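PDB 4QO6: adenylate cyclase-like protein from Chlamydia trachomatis, which is a structural protein of the type III secretion system, belonging to its inner membrane ring and represented here by part of its periplasmic region. Local coordinates for residues Val18-Phe22 against Glu50-Val55; Glu137-Met141 against Val158-Asn162. All coordinates share one frame; numbering follows the deposited sequence.

Interaction 1 of 2, residues Val18-Phe22 against Glu50-Val55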
loop_
_atom_site.group_PDB
_atom_site.type_symbol
_atom_site.label_atom_id
_atom_site.label_comp_id
_atom_site.label_asym_id
_atom_site.label_seq_id
_atom_site.Cartn_x
_atom_site.Cartn_y
_atom_site.Cartn_z
ATOM N N VAL A 18 -9.065 -31.855 1.666
ATOM C CA VAL A 18 -7.782 -31.332 1.267
ATOM C C VAL A 18 -7.984 -29.901 0.762
ATOM O O VAL A 18 -7.486 -28.955 1.360
ATOM C CB VAL A 18 -7.127 -32.223 0.228
ATOM C CG1 VAL A 18 -5.737 -31.713 -0.083
ATOM C CG2 VAL A 18 -6.978 -33.654 0.718
ATOM N N ILE A 19 -8.722 -29.717 -0.325
ATOM C CA ILE A 19 -8.624 -28.433 -1.036
ATOM C C ILE A 19 -9.193 -27.241 -0.233
ATOM O O ILE A 19 -8.701 -26.118 -0.375
ATOM C CB ILE A 19 -9.188 -28.508 -2.460
ATOM C CG1 ILE A 19 -10.692 -28.709 -2.452
ATOM C CG2 ILE A 19 -8.494 -29.605 -3.251
ATOM C CD1 ILE A 19 -11.324 -27.954 -3.581
ATOM N N GLN A 20 -10.102 -27.519 0.728
ATOM C CA GLN A 20 -10.671 -26.495 1.665
ATOM C C GLN A 20 -9.622 -25.766 2.464
ATOM O O GLN A 20 -9.834 -24.629 2.897
ATOM C CB GLN A 20 -11.655 -27.116 2.668
ATOM C CG GLN A 20 -11.015 -27.960 3.773
ATOM C CD GLN A 20 -11.990 -28.304 4.922
ATOM O OE1 GLN A 20 -12.662 -29.339 4.878
ATOM N NE2 GLN A 20 -12.080 -27.417 5.939
ATOM N N GLN A 21 -8.478 -26.415 2.661
ATOM C CA GLN A 21 -7.380 -25.770 3.360
ATOM C C GLN A 21 -6.633 -24.711 2.554
ATOM O O GLN A 21 -5.744 -24.037 3.097
ATOM C CB GLN A 21 -6.417 -26.835 3.880
ATOM C CG GLN A 21 -7.156 -27.904 4.751
ATOM C CD GLN A 21 -6.250 -29.070 5.101
ATOM O OE1 GLN A 21 -5.119 -28.844 5.592
ATOM N NE2 GLN A 21 -6.701 -30.322 4.817
ATOM N N PHE A 22 -6.955 -24.601 1.259
ATOM C CA PHE A 22 -6.264 -23.731 0.301
ATOM C C PHE A 22 -7.370 -22.917 -0.334
ATOM O O PHE A 22 -8.029 -23.320 -1.296
ATOM C CB PHE A 22 -5.545 -24.618 -0.664
ATOM C CG PHE A 22 -4.504 -25.519 0.003
ATOM C CD1 PHE A 22 -3.239 -25.034 0.330
ATOM C CD2 PHE A 22 -4.773 -26.827 0.267
ATOM C CE1 PHE A 22 -2.291 -25.860 0.927
ATOM C CE2 PHE A 22 -3.831 -27.661 0.879
ATOM C CZ PHE A 22 -2.598 -27.186 1.206
ATOM N N GLU A 50 2.713 -28.775 -0.496
ATOM C CA GLU A 50 1.813 -29.396 0.470
ATOM C C GLU A 50 0.515 -29.825 -0.223
ATOM O O GLU A 50 0.054 -30.960 -0.030
ATOM C CB GLU A 50 1.452 -28.469 1.630
ATOM C CG GLU A 50 2.350 -28.490 2.868
ATOM C CD GLU A 50 2.090 -27.262 3.755
ATOM O OE1 GLU A 50 0.903 -26.861 3.880
ATOM O OE2 GLU A 50 3.034 -26.669 4.316
ATOM N N LEU A 51 -0.051 -28.924 -1.037
ATOM C CA LEU A 51 -1.309 -29.218 -1.710
ATOM C C LEU A 51 -1.168 -30.420 -2.603
ATOM O O LEU A 51 -1.938 -31.360 -2.479
ATOM C CB LEU A 51 -1.830 -28.014 -2.481
ATOM C CG LEU A 51 -2.952 -28.202 -3.482
ATOM C CD1 LEU A 51 -4.232 -28.791 -2.867
ATOM C CD2 LEU A 51 -3.191 -26.859 -4.186
ATOM N N LEU A 52 -0.174 -30.383 -3.487
ATOM C CA LEU A 52 0.013 -31.462 -4.459
ATOM C C LEU A 52 0.285 -32.835 -3.847
ATOM O O LEU A 52 -0.121 -33.842 -4.385
ATOM C CB LEU A 52 1.140 -31.185 -5.432
ATOM C CG LEU A 52 0.978 -29.912 -6.239
ATOM C CD1 LEU A 52 2.346 -29.591 -6.837
ATOM C CD2 LEU A 52 -0.112 -30.031 -7.295
ATOM N N TYR A 53 1.043 -32.868 -2.782
ATOM C CA TYR A 53 1.370 -34.136 -2.158
ATOM C C TYR A 53 0.233 -34.716 -1.329
ATOM O O TYR A 53 0.145 -35.938 -1.224
ATOM C CB TYR A 53 2.691 -34.060 -1.370
ATOM C CG TYR A 53 3.815 -34.347 -2.334
ATOM C CD1 TYR A 53 4.178 -33.403 -3.309
ATOM C CD2 TYR A 53 4.470 -35.594 -2.343
ATOM C CE1 TYR A 53 5.165 -33.669 -4.234
ATOM C CE2 TYR A 53 5.477 -35.863 -3.266
ATOM C CZ TYR A 53 5.810 -34.892 -4.203
ATOM O OH TYR A 53 6.797 -35.127 -5.116
ATOM N N LYS A 54 -0.606 -33.863 -0.742
ATOM C CA LYS A 54 -1.816 -34.337 -0.080
ATOM C C LYS A 54 -2.844 -34.867 -1.024
ATOM O O LYS A 54 -3.472 -35.847 -0.703
ATOM C CB LYS A 54 -2.439 -33.289 0.785
ATOM C CG LYS A 54 -1.568 -32.884 1.958
ATOM C CD LYS A 54 -2.307 -31.830 2.771
ATOM C CE LYS A 54 -1.735 -31.675 4.170
ATOM N NZ LYS A 54 -2.507 -30.603 4.852
ATOM N N VAL A 55 -3.054 -34.250 -2.187
ATOM C CA VAL A 55 -4.057 -34.818 -3.104
ATOM C C VAL A 55 -3.509 -36.104 -3.743
ATOM O O VAL A 55 -4.227 -37.075 -3.924
ATOM C CB VAL A 55 -4.541 -33.851 -4.209
ATOM C CG1 VAL A 55 -5.119 -32.600 -3.596
ATOM C CG2 VAL A 55 -3.417 -33.510 -5.148
#

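Interaction 2 of 2, residues Glu137-Met141 against Val158-Asn162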
loop_
_atom_site.group_PDB
_atom_site.type_symbol
_atom_site.label_atom_id
_atom_site.label_comp_id
_atom_site.label_asym_id
_atom_site.label_seq_id
_atom_site.Cartn_x
_atom_site.Cartn_y
_atom_site.Cartn_z
ATOM N N GLU A 137 0.973 12.067 -4.002
ATOM C CA GLU A 137 1.481 13.207 -3.220
ATOM C C GLU A 137 0.725 14.525 -3.442
ATOM O O GLU A 137 0.336 15.170 -2.488
ATOM C CB GLU A 137 2.992 13.389 -3.415
ATOM C CG GLU A 137 3.812 12.368 -2.624
ATOM C CD GLU A 137 5.262 12.228 -3.087
ATOM O OE1 GLU A 137 5.702 12.967 -4.010
ATOM O OE2 GLU A 137 5.978 11.380 -2.493
ATOM N N SER A 138 0.453 14.883 -4.691
ATOM C CA SER A 138 -0.360 16.056 -4.984
ATOM C C SER A 138 -1.712 16.017 -4.247
ATOM O O SER A 138 -2.193 17.046 -3.814
ATOM C CB SER A 138 -0.571 16.237 -6.496
ATOM O OG SER A 138 -1.495 15.296 -7.017
ATOM N N GLN A 139 -2.312 14.846 -4.066
ATOM C CA GLN A 139 -3.587 14.763 -3.331
ATOM C C GLN A 139 -3.448 14.978 -1.825
ATOM O O GLN A 139 -4.304 15.606 -1.187
ATOM C CB GLN A 139 -4.314 13.441 -3.617
ATOM C CG GLN A 139 -4.921 13.423 -5.007
ATOM C CD GLN A 139 -5.358 12.032 -5.490
ATOM O OE1 GLN A 139 -5.518 11.088 -4.697
ATOM N NE2 GLN A 139 -5.547 11.903 -6.813
ATOM N N VAL A 140 -2.381 14.460 -1.247
ATOM C CA VAL A 140 -2.190 14.544 0.198
ATOM C C VAL A 140 -1.895 15.980 0.580
ATOM O O VAL A 140 -2.248 16.414 1.664
ATOM C CB VAL A 140 -1.017 13.697 0.666
ATOM C CG1 VAL A 140 -0.825 13.831 2.175
ATOM C CG2 VAL A 140 -1.278 12.237 0.306
ATOM N N MET A 141 -1.281 16.703 -0.345
ATOM C CA MET A 141 -0.875 18.054 -0.103
ATOM C C MET A 141 -2.099 18.996 -0.100
ATOM O O MET A 141 -2.181 19.834 0.768
ATOM C CB MET A 141 0.183 18.492 -1.141
ATOM C CG MET A 141 1.358 19.226 -0.510
ATOM S SD MET A 141 2.373 20.068 -1.725
ATOM C CE MET A 141 3.527 18.786 -2.255
ATOM N N VAL A 158 3.033 23.946 3.151
ATOM C CA VAL A 158 3.384 22.532 3.332
ATOM C C VAL A 158 3.950 21.923 2.049
ATOM O O VAL A 158 3.526 22.268 0.943
ATOM C CB VAL A 158 2.186 21.721 3.867
ATOM C CG1 VAL A 158 1.025 21.721 2.876
ATOM C CG2 VAL A 158 2.610 20.310 4.198
ATOM N N SER A 159 4.974 21.087 2.200
ATOM C CA SER A 159 5.358 20.165 1.128
ATOM C C SER A 159 5.223 18.731 1.606
ATOM O O SER A 159 5.271 18.440 2.800
ATOM C CB SER A 159 6.762 20.449 0.580
ATOM O OG SER A 159 7.767 20.059 1.485
ATOM N N PHE A 160 5.067 17.825 0.663
ATOM C CA PHE A 160 4.857 16.408 0.988
ATOM C C PHE A 160 5.527 15.471 -0.013
ATOM O O PHE A 160 5.218 15.512 -1.210
ATOM C CB PHE A 160 3.389 16.066 1.047
ATOM C CG PHE A 160 3.144 14.657 1.443
ATOM C CD1 PHE A 160 3.292 14.272 2.771
ATOM C CD2 PHE A 160 2.806 13.693 0.486
ATOM C CE1 PHE A 160 3.111 12.968 3.139
ATOM C CE2 PHE A 160 2.603 12.380 0.869
ATOM C CZ PHE A 160 2.752 12.024 2.203
ATOM N N THR A 161 6.470 14.673 0.462
ATOM C CA THR A 161 7.087 13.637 -0.377
ATOM C C THR A 161 7.434 12.420 0.481
ATOM O O THR A 161 7.994 12.569 1.554
ATOM C CB THR A 161 8.380 14.080 -1.123
ATOM O OG1 THR A 161 9.494 13.937 -0.265
ATOM C CG2 THR A 161 8.341 15.534 -1.605
ATOM N N ASN A 162 7.027 11.242 -0.004
ATOM C CA ASN A 162 7.420 9.969 0.515
ATOM C C ASN A 162 7.034 9.772 1.959
ATOM O O ASN A 162 7.812 9.202 2.727
ATOM C CB ASN A 162 8.908 9.730 0.324
ATOM C CG ASN A 162 9.234 8.246 0.199
ATOM O OD1 ASN A 162 8.661 7.529 -0.647
ATOM N ND2 ASN A 162 10.120 7.761 1.061
HETATM O O HOH W 1 8.528 9.235 -2.837
#

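Interaction 1 of 2, residues Val18-Phe22 against Glu50-Val55
The Phe22 ring carries Leu51 on one face: CB of Leu51 lies 3.9 Å from the ring centroid and only 13° off the normal, a CH-pi contact over the middle of the ring. Glu50 CB comes to the ring edge, near its plane, 4.3 Å from Phe22 CZ. The contact joins the two helices of the PD1 domain, a member of the BON clan in which helices 10-19 and 45-56 pack together over a sheet; here Val18, Ile19 and the turn that follows meet the later part of the second helix. The type I turn from Ile19 to Phe22, closed by the bond from Phe22 N to Ile19 O, leads the chain on from helix 10-19. Phe22 CG lies beside its backbone N (chi1 -61°), which carries the ring across to helix 45-56, and the Phe22 and Leu51 side chains run alongside each other, pointing opposite ways. Further out along the Leu51 side chain, CD1 sits 3.7 Å from Phe22 CD2 and also touches Val18 and Ile19, so one methyl serves three residues. Leu51 and Val55 also touch strand 63-70, through Val68 and Val64, which seats helix 45-56 on the sheet. On the solvent-exposed side, Lys54, fully extended, meets the Gln21 chain almost perpendicularly, bringing Lys54 NZ to 3.2 Å from Gln21 OE1. The amide nitrogen of Gln21 is hydrogen-bonded to His17 O, which helps to fix the rotation of the amide. The remaining contact is apolar: Val18 points CG1 at the second helix, opposite its own backbone N (chi1 -175°), where the methyl meets Lys54 CB at 3.8 Å and Val55 CG1 at 3.7 Å.

Interaction 2 of 2, residues Glu137-Met141 against Val158-Asn162
Val140 lies over one face of the Phe160 ring, its CG1 methyl 3.8 Å from the ring centroid and just 5° off the normal, a CH-pi contact. This is helix-on-sheet packing in the BON domain: the first turn of helix 137-150 runs roughly antiparallel to edge strand 157-161, well short of exactly so, with the short axes 7.9 Å apart at closest approach. Glu137 approaches the same ring obliquely, its CG 3.5 Å from Phe160 CD2, and its carboxylate stands roughly at right angles to the ring plane. The extended Glu137 chain continues past the phenyl group to the end of the strand, where Asn162 N donates to Glu137 OE2 over 2.7 Å. The donor comes from above the carboxylate plane, 43° out of it, with an N-H...O angle of 155°. A water also bridges the two side chains, donating to Asn162 OD1 and, weakly, to Glu137 OE2. Further along the helix Met141 passes beside Phe160 CB, and the bend at its end turns CE toward the strand backbone, 3.4 Å from Phe160 N.

Around this shell, Ile192 touches both Val140 and Phe160, and Leu144, one turn on in the helix, touches Val158 and Phe160. Tyr106 of strand 100-107 reaches Glu137, Phe160 and Asn162, so the preceding PD2 region borders the contact, while Lys108 makes a long, weak ion pair with Glu137 OE1. On the Val158 side, Met141 CG makes an apolar contact with Val158 CG1 at 4.2 Å.

Overall arrangement
Interactions 1 and 2 belong to different members of a chain of BON-clan domains, PD1 and the last BON domain, with PD2 lying between them in sequence. Their centres are 46 Å apart and their nearest atoms about 34 Å, so they do not touch; they follow in series along the chain and lie on opposite sides of its centre. Interaction 1 pairs two helices of its domain, whereas interaction 2 sets the start of a helix against an edge strand and also borders strand 100-107. The first is thus internal to one end of this extended periplasmic region, and the second sits near the junction of two successive domains.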